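Local coordinates for protein peptide chain release factor subunit 1 (Aeropyrum pernix, PDB 3AGK) that probably directs the termination of translation at the UAA, UAG and UGA stop codons, as a member of the eukaryotic release factor 1 family, at residues L35-P40 / S46-L51; M79-M84 / L93-G98; I143-V148 / K264-K269; Q152-L157 / L163-E168. All blocks are in the same frame, centred on the assembly; numbering follows the deposited sequence.

Interaction 1 of 4, residues L35-P40 / S46-L51; sequences LSLYIP and SDVMTL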
loop_
_atom_site.group_PDB
_atom_site.type_symbol
_atom_site.label_atom_id
_atom_site.label_comp_id
_atom_site.label_asym_id
_atom_site.label_seq_id
_atom_site.Cartn_x
_atom_site.Cartn_y
_atom_site.Cartn_z
ATOM N N LEU A 35 -14.595 -14.986 -9.721
ATOM C CA LEU A 35 -15.752 -14.173 -9.350
ATOM C C LEU A 35 -15.527 -13.308 -8.113
ATOM O O LEU A 35 -15.035 -13.779 -7.088
ATOM C CB LEU A 35 -16.960 -15.084 -9.123
ATOM C CG LEU A 35 -18.250 -14.489 -8.559
ATOM C CD1 LEU A 35 -18.516 -13.140 -9.187
ATOM C CD2 LEU A 35 -19.422 -15.425 -8.835
ATOM N N SER A 36 -15.902 -12.039 -8.222
ATOM C CA SER A 36 -15.888 -11.126 -7.088
ATOM C C SER A 36 -17.297 -10.548 -6.909
ATOM O O SER A 36 -17.882 -10.044 -7.866
ATOM C CB SER A 36 -14.874 -9.998 -7.328
ATOM O OG SER A 36 -13.567 -10.511 -7.531
ATOM N N LEU A 37 -17.846 -10.617 -5.700
ATOM C CA LEU A 37 -19.223 -10.180 -5.470
ATOM C C LEU A 37 -19.440 -9.493 -4.109
ATOM O O LEU A 37 -19.262 -10.108 -3.059
ATOM C CB LEU A 37 -20.161 -11.376 -5.607
ATOM C CG LEU A 37 -21.611 -11.178 -5.195
ATOM C CD1 LEU A 37 -22.310 -10.293 -6.215
ATOM C CD2 LEU A 37 -22.291 -12.516 -5.113
ATOM N N TYR A 38 -19.833 -8.222 -4.140
ATOM C CA TYR A 38 -20.048 -7.431 -2.928
ATOM C C TYR A 38 -21.516 -7.036 -2.809
ATOM O O TYR A 38 -22.085 -6.457 -3.733
ATOM C CB TYR A 38 -19.242 -6.138 -2.991
ATOM C CG TYR A 38 -17.735 -6.257 -2.924
ATOM C CD1 TYR A 38 -16.999 -6.772 -3.988
ATOM C CD2 TYR A 38 -17.039 -5.784 -1.818
ATOM C CE1 TYR A 38 -15.604 -6.850 -3.925
ATOM C CE2 TYR A 38 -15.657 -5.853 -1.747
ATOM C CZ TYR A 38 -14.940 -6.386 -2.796
ATOM O OH TYR A 38 -13.562 -6.441 -2.703
ATOM N N ILE A 39 -22.130 -7.317 -1.669
ATOM C CA ILE A 39 -23.553 -7.048 -1.488
ATOM C C ILE A 39 -23.838 -6.141 -0.296
ATOM O O ILE A 39 -23.627 -6.527 0.847
ATOM C CB ILE A 39 -24.326 -8.351 -1.290
ATOM C CG1 ILE A 39 -23.996 -9.347 -2.418
ATOM C CG2 ILE A 39 -25.828 -8.059 -1.163
ATOM C CD1 ILE A 39 -24.507 -10.765 -2.149
ATOM N N PRO A 40 -24.324 -4.923 -0.560
ATOM C CA PRO A 40 -24.613 -3.987 0.533
ATOM C C PRO A 40 -25.771 -4.463 1.401
ATOM O O PRO A 40 -26.567 -5.297 0.975
ATOM C CB PRO A 40 -25.017 -2.705 -0.206
ATOM C CG PRO A 40 -24.420 -2.844 -1.567
ATOM C CD PRO A 40 -24.502 -4.303 -1.883
ATOM N N SER A 46 -32.622 -11.743 -2.963
ATOM C CA SER A 46 -33.401 -12.227 -4.091
ATOM C C SER A 46 -33.048 -11.434 -5.364
ATOM O O SER A 46 -33.076 -11.982 -6.470
ATOM C CB SER A 46 -34.890 -12.143 -3.792
ATOM O OG SER A 46 -35.290 -10.794 -3.676
ATOM N N ASP A 47 -32.706 -10.154 -5.186
ATOM C CA ASP A 47 -32.221 -9.285 -6.273
ATOM C C ASP A 47 -30.893 -9.798 -6.822
ATOM O O ASP A 47 -30.700 -9.918 -8.042
ATOM C CB ASP A 47 -32.020 -7.852 -5.772
ATOM C CG ASP A 47 -33.332 -7.126 -5.516
ATOM O OD1 ASP A 47 -34.408 -7.735 -5.711
ATOM O OD2 ASP A 47 -33.281 -5.940 -5.121
ATOM N N VAL A 48 -29.977 -10.104 -5.905
ATOM C CA VAL A 48 -28.669 -10.624 -6.279
ATOM C C VAL A 48 -28.827 -11.962 -6.994
ATOM O O VAL A 48 -28.179 -12.219 -8.007
ATOM C CB VAL A 48 -27.764 -10.795 -5.045
ATOM C CG1 VAL A 48 -26.353 -11.176 -5.475
ATOM C CG2 VAL A 48 -27.761 -9.498 -4.204
ATOM N N MET A 49 -29.707 -12.799 -6.456
ATOM C CA MET A 49 -30.010 -14.114 -7.005
ATOM C C MET A 49 -30.473 -14.040 -8.472
ATOM O O MET A 49 -30.005 -14.799 -9.322
ATOM C CB MET A 49 -31.083 -14.761 -6.122
ATOM C CG MET A 49 -30.937 -16.249 -5.895
ATOM S SD MET A 49 -29.311 -16.832 -5.361
ATOM C CE MET A 49 -29.386 -18.423 -6.170
ATOM N N THR A 50 -31.396 -13.121 -8.757
ATOM C CA THR A 50 -31.840 -12.842 -10.124
ATOM C C THR A 50 -30.676 -12.385 -11.015
ATOM O O THR A 50 -30.516 -12.868 -12.138
ATOM C CB THR A 50 -32.957 -11.782 -10.142
ATOM O OG1 THR A 50 -34.108 -12.304 -9.479
ATOM C CG2 THR A 50 -33.336 -11.404 -11.588
ATOM N N LEU A 51 -29.852 -11.477 -10.502
ATOM C CA LEU A 51 -28.677 -11.018 -11.241
ATOM C C LEU A 51 -27.694 -12.164 -11.563
ATOM O O LEU A 51 -27.234 -12.293 -12.685
ATOM C CB LEU A 51 -27.975 -9.888 -10.479
ATOM C CG LEU A 51 -26.754 -9.256 -11.163
ATOM C CD1 LEU A 51 -26.539 -7.817 -10.696
ATOM C CD2 LEU A 51 -25.500 -10.090 -10.916
#
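I39, on strand 34-39, and V48, near the start of helix 45-58, point their branched side chains at each other and meet tip to tip. The CD1 methyl of I39 lies 3.8 Å from CG1 of V48, while the shorter branch closes a second point of contact, I39 CG2 standing 3.9 Å from V48 CG2. This pairing of methyls follows from the torsions: in I39, CG1 is anti to the carbonyl carbon (chi1 -52°) and continues extended to CD1, so the long arm is carried over toward the helix, and CG2 covers the flank. V48 answers with a fork whose CG1 is anti to the backbone N (chi1 -173°), spreading its two methyls across the end of the isoleucine. L37, two residues back along the strand and on the same face, adds a looser touch of its CD1 on V48 CG1 at 4.2 Å. The single valine is thus shared by two strand residues, one gripped closely and the other merely brushed. In the eRF1 domain 1 fold this is the docking of a helix on one face of a four-stranded antiparallel sheet; L82 of the adjacent helix 65-82 touches both I39 and V48, and F120 touches L37. The opposite face of strand 34-39 carries S36 and Y38, which hydrogen-bond to I129. On the outward side of helix 45-58, T50 OG1 donates to S46 O at 3.2 Å, approaching from the face of that carbonyl opposite to the one used by T50 N, which also bonds to it.

Interaction 2 of 4, residues M79-M84 / L93-G98; sequences MDRLQM and LVLFCG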
loop_
_atom_site.group_PDB
_atom_site.type_symbol
_atom_site.label_atom_id
_atom_site.label_comp_id
_atom_site.label_asym_id
_atom_site.label_seq_id
_atom_site.Cartn_x
_atom_site.Cartn_y
_atom_site.Cartn_z
ATOM N N MET A 79 -24.331 -18.866 -5.837
ATOM C CA MET A 79 -25.770 -19.067 -5.615
ATOM C C MET A 79 -26.050 -20.030 -4.469
ATOM O O MET A 79 -26.942 -19.777 -3.662
ATOM C CB MET A 79 -26.490 -19.557 -6.868
ATOM C CG MET A 79 -26.564 -18.509 -7.990
ATOM S SD MET A 79 -27.453 -19.066 -9.474
ATOM C CE MET A 79 -26.170 -18.882 -10.699
ATOM N N ASP A 80 -25.309 -21.138 -4.430
ATOM C CA ASP A 80 -25.396 -22.101 -3.330
ATOM C C ASP A 80 -25.206 -21.401 -2.001
ATOM O O ASP A 80 -25.975 -21.588 -1.061
ATOM C CB ASP A 80 -24.295 -23.154 -3.460
ATOM C CG ASP A 80 -24.646 -24.243 -4.439
ATOM O OD1 ASP A 80 -25.855 -24.440 -4.687
ATOM O OD2 ASP A 80 -23.709 -24.899 -4.957
ATOM N N ARG A 81 -24.144 -20.608 -1.939
ATOM C CA ARG A 81 -23.774 -19.885 -0.740
ATOM C C ARG A 81 -24.911 -18.959 -0.294
ATOM O O ARG A 81 -25.239 -18.884 0.894
ATOM C CB ARG A 81 -22.494 -19.093 -1.027
ATOM C CG ARG A 81 -21.310 -19.357 -0.096
ATOM C CD ARG A 81 -21.123 -20.821 0.242
ATOM N NE ARG A 81 -21.012 -21.660 -0.949
ATOM C CZ ARG A 81 -19.912 -22.312 -1.312
ATOM N NH1 ARG A 81 -18.810 -22.234 -0.577
ATOM N NH2 ARG A 81 -19.921 -23.050 -2.408
ATOM N N LEU A 82 -25.523 -18.258 -1.248
ATOM C CA LEU A 82 -26.536 -17.258 -0.910
ATOM C C LEU A 82 -27.837 -17.906 -0.468
ATOM O O LEU A 82 -28.580 -17.357 0.339
ATOM C CB LEU A 82 -26.811 -16.314 -2.089
ATOM C CG LEU A 82 -25.696 -15.376 -2.548
ATOM C CD1 LEU A 82 -26.202 -14.467 -3.657
ATOM C CD2 LEU A 82 -25.170 -14.557 -1.393
ATOM N N GLN A 83 -28.129 -19.077 -1.013
ATOM C CA GLN A 83 -29.356 -19.744 -0.631
ATOM C C GLN A 83 -29.220 -20.372 0.754
ATOM O O GLN A 83 -30.165 -20.962 1.265
ATOM C CB GLN A 83 -29.817 -20.727 -1.717
ATOM C CG GLN A 83 -30.258 -19.968 -2.981
ATOM C CD GLN A 83 -30.914 -20.833 -4.045
ATOM O OE1 GLN A 83 -30.235 -21.526 -4.813
ATOM N NE2 GLN A 83 -32.242 -20.765 -4.122
ATOM N N MET A 84 -28.049 -20.200 1.368
ATOM C CA MET A 84 -27.828 -20.612 2.761
ATOM C C MET A 84 -28.296 -19.549 3.737
ATOM O O MET A 84 -28.406 -19.806 4.929
ATOM C CB MET A 84 -26.344 -20.849 3.037
ATOM C CG MET A 84 -25.867 -22.256 2.834
ATOM S SD MET A 84 -24.068 -22.321 2.962
ATOM C CE MET A 84 -23.767 -23.929 2.237
ATOM N N LEU A 93 -22.241 -8.615 2.515
ATOM C CA LEU A 93 -21.539 -9.858 2.208
ATOM C C LEU A 93 -20.507 -9.614 1.125
ATOM O O LEU A 93 -20.702 -8.751 0.269
ATOM C CB LEU A 93 -22.521 -10.877 1.651
ATOM C CG LEU A 93 -23.298 -11.848 2.513
ATOM C CD1 LEU A 93 -24.193 -12.651 1.589
ATOM C CD2 LEU A 93 -22.335 -12.757 3.255
ATOM N N VAL A 94 -19.422 -10.382 1.134
ATOM C CA VAL A 94 -18.561 -10.452 -0.044
ATOM C C VAL A 94 -18.173 -11.904 -0.351
ATOM O O VAL A 94 -17.883 -12.692 0.558
ATOM C CB VAL A 94 -17.306 -9.539 0.043
ATOM C CG1 VAL A 94 -17.502 -8.404 1.044
ATOM C CG2 VAL A 94 -16.085 -10.342 0.378
ATOM N N LEU A 95 -18.197 -12.252 -1.633
ATOM C CA LEU A 95 -17.825 -13.588 -2.088
ATOM C C LEU A 95 -16.724 -13.550 -3.134
ATOM O O LEU A 95 -16.764 -12.723 -4.033
ATOM C CB LEU A 95 -19.035 -14.318 -2.687
ATOM C CG LEU A 95 -20.071 -14.901 -1.719
ATOM C CD1 LEU A 95 -21.040 -13.815 -1.257
ATOM C CD2 LEU A 95 -20.827 -16.071 -2.339
ATOM N N PHE A 96 -15.751 -14.451 -3.018
ATOM C CA PHE A 96 -14.803 -14.715 -4.104
ATOM C C PHE A 96 -14.814 -16.222 -4.404
ATOM O O PHE A 96 -14.703 -17.035 -3.492
ATOM C CB PHE A 96 -13.397 -14.263 -3.718
ATOM C CG PHE A 96 -13.302 -12.804 -3.329
ATOM C CD1 PHE A 96 -13.340 -12.418 -1.997
ATOM C CD2 PHE A 96 -13.159 -11.818 -4.298
ATOM C CE1 PHE A 96 -13.247 -11.073 -1.640
ATOM C CE2 PHE A 96 -13.060 -10.478 -3.947
ATOM C CZ PHE A 96 -13.106 -10.110 -2.612
ATOM N N CYS A 97 -14.986 -16.603 -5.665
ATOM C CA CYS A 97 -15.028 -18.021 -6.024
ATOM C C CYS A 97 -14.275 -18.264 -7.322
ATOM O O CYS A 97 -14.222 -17.392 -8.185
ATOM C CB CYS A 97 -16.479 -18.539 -6.172
ATOM S SG CYS A 97 -17.585 -18.209 -4.776
ATOM N N GLY A 98 -13.703 -19.457 -7.455
ATOM C CA GLY A 98 -13.041 -19.853 -8.687
ATOM C C GLY A 98 -11.991 -20.927 -8.477
ATOM O O GLY A 98 -11.850 -21.466 -7.375
#
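L82, the last residue of helix 65-82, lays its CD2 methyl against two leucines of strand 93-98. The closer is L93, whose CD1 lies 3.7 Å from L82 CD2, the two side chains sliding past each other in opposite directions. L95 CD1 comes to 4.2 Å from the same methyl, its chain running at a slant to that of L82. One extended leucine therefore spans the gap between two alternate residues of the strand: its CG sits anti to the carbonyl carbon (chi1 -66°) and brings CD2 nearer to the sheet than the direction of CB alone would suggest. R81 closes the other end with the aliphatic root of its side chain, CB being 3.7 Å from L95 CD2 and CG 4.0 Å from that same methyl. Beyond CG the contact ends: the arginine bends at chi2 and chi3 and leads its guanidinium away from strand 93-98, and it also touches C108 and M110 on the neighbouring strand 107-111. D80, Q83 and M84 form the solvent side of the helix end. C97 of the strand is joined by a disulfide to C108, linking two antiparallel strands. Leucines resting on one sheet face in this way typify a helix layer packed on an antiparallel sheet, as in eRF1 domain 1.

Interaction 3 of 4, residues I143-V148 / K264-K269; sequences IGIIIV and KEAVMK
I145, in the middle of strand 142-149, sends its side chain toward helix 259-269, where A266 and V267 receive it. From CB the chain divides. The short branch, CG2, faces the CB methyl of A266 at 4.1 Å, an ordinary van der Waals contact. The long branch leaves through CG1, anti to the carbonyl carbon (chi1 -49°), and ends in CD1, which presses on V267 CG2 at 3.5 Å, tighter than usual for two methyls. The second torsion of the isoleucine, 145°, is turned well short of fully extended at this close approach, and the two side chains cross at about a right angle. The strand is the central one of the mixed five-stranded sheet of eRF1 domain 2, and helix 259-269 packs on one face of it, with A266 also touching A225 of the next strand, 219-226. On the other face I146 and V148 turn to helix 188-215, meeting V202, A206 and F199, so the sheet is covered by helices from both sides. V267 is backed in turn by Y279 of helix 277-294. Polar groups of helix 259-269 lie off the apolar contact: E265 OE1 accepts from A256 N, and K269 NZ donates to D254 O.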
loop_
_atom_site.group_PDB
_atom_site.type_symbol
_atom_site.label_atom_id
_atom_site.label_comp_id
_atom_site.label_asym_id
_atom_site.label_seq_id
_atom_site.Cartn_x
_atom_site.Cartn_y
_atom_site.Cartn_z
ATOM N N ILE A 143 1.101 9.703 3.045
ATOM C CA ILE A 143 1.648 11.003 2.681
ATOM C C ILE A 143 2.002 11.043 1.188
ATOM O O ILE A 143 2.713 10.162 0.683
ATOM C CB ILE A 143 2.922 11.295 3.492
ATOM C CG1 ILE A 143 2.608 11.233 4.993
ATOM C CG2 ILE A 143 3.553 12.629 3.063
ATOM C CD1 ILE A 143 1.593 12.270 5.438
ATOM N N GLY A 144 1.485 12.051 0.488
ATOM C CA GLY A 144 1.842 12.298 -0.901
ATOM C C GLY A 144 3.073 13.188 -0.927
ATOM O O GLY A 144 3.281 14.005 -0.043
ATOM N N ILE A 145 3.922 13.001 -1.923
ATOM C CA ILE A 145 5.114 13.828 -2.073
ATOM C C ILE A 145 5.222 14.290 -3.527
ATOM O O ILE A 145 5.097 13.476 -4.458
ATOM C CB ILE A 145 6.384 13.059 -1.689
ATOM C CG1 ILE A 145 6.189 12.374 -0.336
ATOM C CG2 ILE A 145 7.626 13.997 -1.688
ATOM C CD1 ILE A 145 6.874 11.052 -0.255
ATOM N N ILE A 146 5.419 15.595 -3.702
ATOM C CA ILE A 146 5.669 16.192 -5.013
ATOM C C ILE A 146 7.029 16.890 -4.963
ATOM O O ILE A 146 7.225 17.816 -4.184
ATOM C CB ILE A 146 4.562 17.201 -5.420
ATOM C CG1 ILE A 146 3.187 16.534 -5.370
ATOM C CG2 ILE A 146 4.812 17.746 -6.823
ATOM C CD1 ILE A 146 2.012 17.503 -5.231
ATOM N N ILE A 147 7.976 16.391 -5.759
ATOM C CA ILE A 147 9.258 17.056 -5.997
ATOM C C ILE A 147 9.144 17.872 -7.282
ATOM O O ILE A 147 8.788 17.336 -8.334
ATOM C CB ILE A 147 10.420 16.042 -6.125
ATOM C CG1 ILE A 147 10.471 15.124 -4.897
ATOM C CG2 ILE A 147 11.754 16.766 -6.290
ATOM C CD1 ILE A 147 11.436 13.990 -5.069
ATOM N N VAL A 148 9.412 19.168 -7.187
ATOM C CA VAL A 148 9.186 20.053 -8.319
ATOM C C VAL A 148 10.449 20.781 -8.716
ATOM O O VAL A 148 11.162 21.326 -7.867
ATOM C CB VAL A 148 8.151 21.162 -8.025
ATOM C CG1 VAL A 148 7.708 21.797 -9.350
ATOM C CG2 VAL A 148 6.964 20.627 -7.270
ATOM N N LYS A 264 13.020 9.932 -0.952
ATOM C CA LYS A 264 13.616 9.544 0.325
ATOM C C LYS A 264 14.116 10.779 1.050
ATOM O O LYS A 264 13.812 10.978 2.230
ATOM C CB LYS A 264 14.767 8.552 0.127
ATOM C CG LYS A 264 15.481 8.132 1.437
ATOM C CD LYS A 264 16.535 7.076 1.138
ATOM C CE LYS A 264 17.102 6.456 2.380
ATOM N NZ LYS A 264 17.900 5.235 2.034
ATOM N N GLU A 265 14.876 11.615 0.342
ATOM C CA GLU A 265 15.431 12.824 0.941
ATOM C C GLU A 265 14.344 13.742 1.518
ATOM O O GLU A 265 14.488 14.272 2.619
ATOM C CB GLU A 265 16.319 13.598 -0.037
ATOM C CG GLU A 265 16.824 14.913 0.576
ATOM C CD GLU A 265 17.955 15.586 -0.201
ATOM O OE1 GLU A 265 18.013 15.452 -1.448
ATOM O OE2 GLU A 265 18.780 16.268 0.458
ATOM N N ALA A 266 13.247 13.908 0.788
ATOM C CA ALA A 266 12.160 14.766 1.251
ATOM C C ALA A 266 11.504 14.208 2.514
ATOM O O ALA A 266 11.166 14.947 3.444
ATOM C CB ALA A 266 11.137 14.934 0.172
ATOM N N VAL A 267 11.304 12.896 2.529
ATOM C CA VAL A 267 10.721 12.239 3.684
ATOM C C VAL A 267 11.647 12.329 4.912
ATOM O O VAL A 267 11.205 12.643 6.017
ATOM C CB VAL A 267 10.323 10.773 3.348
ATOM C CG1 VAL A 267 9.858 10.031 4.597
ATOM C CG2 VAL A 267 9.220 10.767 2.272
ATOM N N MET A 268 12.933 12.070 4.721
ATOM C CA MET A 268 13.856 12.195 5.834
ATOM C C MET A 268 13.896 13.624 6.368
ATOM O O MET A 268 14.119 13.830 7.549
ATOM C CB MET A 268 15.268 11.724 5.465
ATOM C CG MET A 268 15.338 10.264 5.021
ATOM S SD MET A 268 14.686 9.087 6.247
ATOM C CE MET A 268 15.798 9.331 7.654
ATOM N N LYS A 269 13.694 14.617 5.508
ATOM C CA LYS A 269 13.884 16.000 5.943
ATOM C C LYS A 269 12.606 16.638 6.430
ATOM O O LYS A 269 12.644 17.697 7.050
ATOM C CB LYS A 269 14.509 16.846 4.839
ATOM C CG LYS A 269 15.969 16.557 4.642
ATOM C CD LYS A 269 16.555 17.346 3.496
ATOM C CE LYS A 269 16.760 18.803 3.855
ATOM N NZ LYS A 269 17.809 19.400 2.968
#

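Interaction 4 of 4, residues Q152-L157 / L163-E168; sequences QATIGL and LEVLKE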
loop_
_atom_site.group_PDB
_atom_site.type_symbol
_atom_site.label_atom_id
_atom_site.label_comp_id
_atom_site.label_asym_id
_atom_site.label_seq_id
_atom_site.Cartn_x
_atom_site.Cartn_y
_atom_site.Cartn_z
ATOM N N GLN A 152 11.111 19.506 -14.442
ATOM C CA GLN A 152 11.112 18.095 -14.048
ATOM C C GLN A 152 10.431 17.884 -12.690
ATOM O O GLN A 152 10.515 18.732 -11.809
ATOM C CB GLN A 152 12.551 17.603 -13.991
ATOM C CG GLN A 152 12.730 16.125 -13.789
ATOM C CD GLN A 152 14.203 15.756 -13.705
ATOM O OE1 GLN A 152 14.551 14.594 -13.534
ATOM N NE2 GLN A 152 15.074 16.754 -13.816
ATOM N N ALA A 153 9.751 16.753 -12.529
ATOM C CA ALA A 153 8.987 16.507 -11.315
ATOM C C ALA A 153 8.880 15.021 -10.985
ATOM O O ALA A 153 8.978 14.182 -11.865
ATOM C CB ALA A 153 7.602 17.122 -11.423
ATOM N N THR A 154 8.691 14.714 -9.702
ATOM C CA THR A 154 8.428 13.356 -9.238
ATOM C C THR A 154 7.216 13.375 -8.308
ATOM O O THR A 154 7.130 14.209 -7.396
ATOM C CB THR A 154 9.646 12.773 -8.461
ATOM O OG1 THR A 154 10.797 12.753 -9.314
ATOM C CG2 THR A 154 9.359 11.340 -7.936
ATOM N N ILE A 155 6.274 12.468 -8.536
ATOM C CA ILE A 155 5.162 12.289 -7.615
ATOM C C ILE A 155 5.313 10.928 -6.906
ATOM O O ILE A 155 5.501 9.896 -7.555
ATOM C CB ILE A 155 3.811 12.441 -8.333
ATOM C CG1 ILE A 155 3.787 13.791 -9.050
ATOM C CG2 ILE A 155 2.631 12.328 -7.340
ATOM C CD1 ILE A 155 2.676 13.940 -10.035
ATOM N N GLY A 156 5.286 10.941 -5.570
ATOM C CA GLY A 156 5.499 9.726 -4.803
ATOM C C GLY A 156 4.445 9.520 -3.734
ATOM O O GLY A 156 3.600 10.387 -3.499
ATOM N N LEU A 157 4.507 8.372 -3.074
ATOM C CA LEU A 157 3.531 8.025 -2.064
ATOM C C LEU A 157 4.193 7.265 -0.919
ATOM O O LEU A 157 4.912 6.291 -1.149
ATOM C CB LEU A 157 2.428 7.173 -2.686
ATOM C CG LEU A 157 1.274 6.878 -1.727
ATOM C CD1 LEU A 157 0.574 8.163 -1.301
ATOM C CD2 LEU A 157 0.301 5.915 -2.375
ATOM N N LEU A 163 7.811 3.428 0.497
ATOM C CA LEU A 163 7.922 4.624 -0.333
ATOM C C LEU A 163 8.056 4.239 -1.800
ATOM O O LEU A 163 8.914 3.431 -2.158
ATOM C CB LEU A 163 9.145 5.423 0.067
ATOM C CG LEU A 163 9.424 6.717 -0.675
ATOM C CD1 LEU A 163 8.320 7.759 -0.422
ATOM C CD2 LEU A 163 10.762 7.222 -0.180
ATOM N N GLU A 164 7.217 4.832 -2.644
ATOM C CA GLU A 164 7.193 4.495 -4.058
ATOM C C GLU A 164 7.016 5.722 -4.953
ATOM O O GLU A 164 6.404 6.740 -4.562
ATOM C CB GLU A 164 6.082 3.481 -4.344
ATOM C CG GLU A 164 4.678 4.002 -4.045
ATOM C CD GLU A 164 3.586 2.991 -4.387
ATOM O OE1 GLU A 164 3.847 2.069 -5.189
ATOM O OE2 GLU A 164 2.462 3.120 -3.860
ATOM N N VAL A 165 7.577 5.613 -6.154
ATOM C CA VAL A 165 7.407 6.611 -7.193
ATOM C C VAL A 165 6.101 6.299 -7.911
ATOM O O VAL A 165 5.902 5.172 -8.343
ATOM C CB VAL A 165 8.565 6.547 -8.201
ATOM C CG1 VAL A 165 8.219 7.340 -9.464
ATOM C CG2 VAL A 165 9.842 7.071 -7.579
ATOM N N LEU A 166 5.200 7.276 -8.005
ATOM C CA LEU A 166 3.937 7.093 -8.725
ATOM C C LEU A 166 4.076 7.545 -10.170
ATOM O O LEU A 166 3.533 6.923 -11.070
ATOM C CB LEU A 166 2.782 7.855 -8.064
ATOM C CG LEU A 166 2.365 7.345 -6.686
ATOM C CD1 LEU A 166 1.138 8.078 -6.169
ATOM C CD2 LEU A 166 2.124 5.828 -6.723
ATOM N N LYS A 167 4.821 8.630 -10.374
ATOM C CA LYS A 167 4.966 9.239 -11.682
ATOM C C LYS A 167 6.176 10.166 -11.685
ATOM O O LYS A 167 6.448 10.862 -10.692
ATOM C CB LYS A 167 3.712 10.049 -12.019
ATOM C CG LYS A 167 3.700 10.619 -13.431
ATOM C CD LYS A 167 3.194 9.592 -14.422
ATOM C CE LYS A 167 3.421 10.052 -15.850
ATOM N NZ LYS A 167 2.534 9.328 -16.801
ATOM N N GLU A 168 6.899 10.155 -12.800
ATOM C CA GLU A 168 7.932 11.142 -13.088
ATOM C C GLU A 168 7.544 11.917 -14.358
ATOM O O GLU A 168 6.935 11.355 -15.267
ATOM C CB GLU A 168 9.302 10.466 -13.237
ATOM C CG GLU A 168 9.771 9.783 -11.934
ATOM C CD GLU A 168 11.254 9.456 -11.914
ATOM O OE1 GLU A 168 12.076 10.394 -11.783
ATOM O OE2 GLU A 168 11.596 8.258 -12.014
#
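I155 and K167 face each other in the antiparallel pair of strands 152-159 and 162-170, with I155 N donating to K167 O at 2.7 Å in an almost straight bond (177°). The carbonyl of I155 is held twice, by L166 N at 2.7 Å and, at greater length, by K167 N at 3.2 Å. L166 and K167 thus both stand opposite I155, which is a classic beta bulge, and the register shifts by one beyond it. The next hydrogen-bonded pair is L157 with E164, where L157 N reaches E164 O at 2.9 Å and E164 N returns a bond to L157 O. The side chain of L166, one of the two bulge residues, reaches on to L157, its CD1 3.8 Å from L157 CB. E164, its CG in the crowded position between backbone N and carbonyl carbon (chi1 63°), runs beside L157 and points the same way, its OE2 coming within 3.8 Å of L157 CD2. At the non-hydrogen-bonded pair T154 and E168 the side chains likewise lie side by side, OG1 and OE1 being 3.6 Å apart, but the threonine hydroxyl is fixed by its bonds to Q258 OE1 and G259 N. This hairpin forms one edge of the mixed sheet: strand 152-159 is bonded on its other side to strand 142-149, through I147 and I145, while T154, L163 and V165 rest on L263 of helix 259-269, and A153, I155 and K167 lie against helix 188-215 at F198, V202 and E205.

How the interactions relate
The four contacts fall into two pairs, one in each of the first two eRF1 domains. Interactions 1 and 2 have centres 9 Å apart and follow each other along the chain; they dock successive helices, 45-58 and 65-82, on neighbouring strands of one antiparallel sheet, joined by the backbone bonds L37 with L95 and I39 with L93. Interactions 3 and 4, also about 9 Å apart, share the mixed sheet of domain 2, and interaction 4 is nested in the long loop closed by interaction 3. The two pairs do not touch, their centres being about 38 to 44 Å apart, so they belong to separate packing regions, one in each domain. In this family domain 2 carries the GGQ motif, here in the disordered region 175-186 that follows the hairpin of interaction 4.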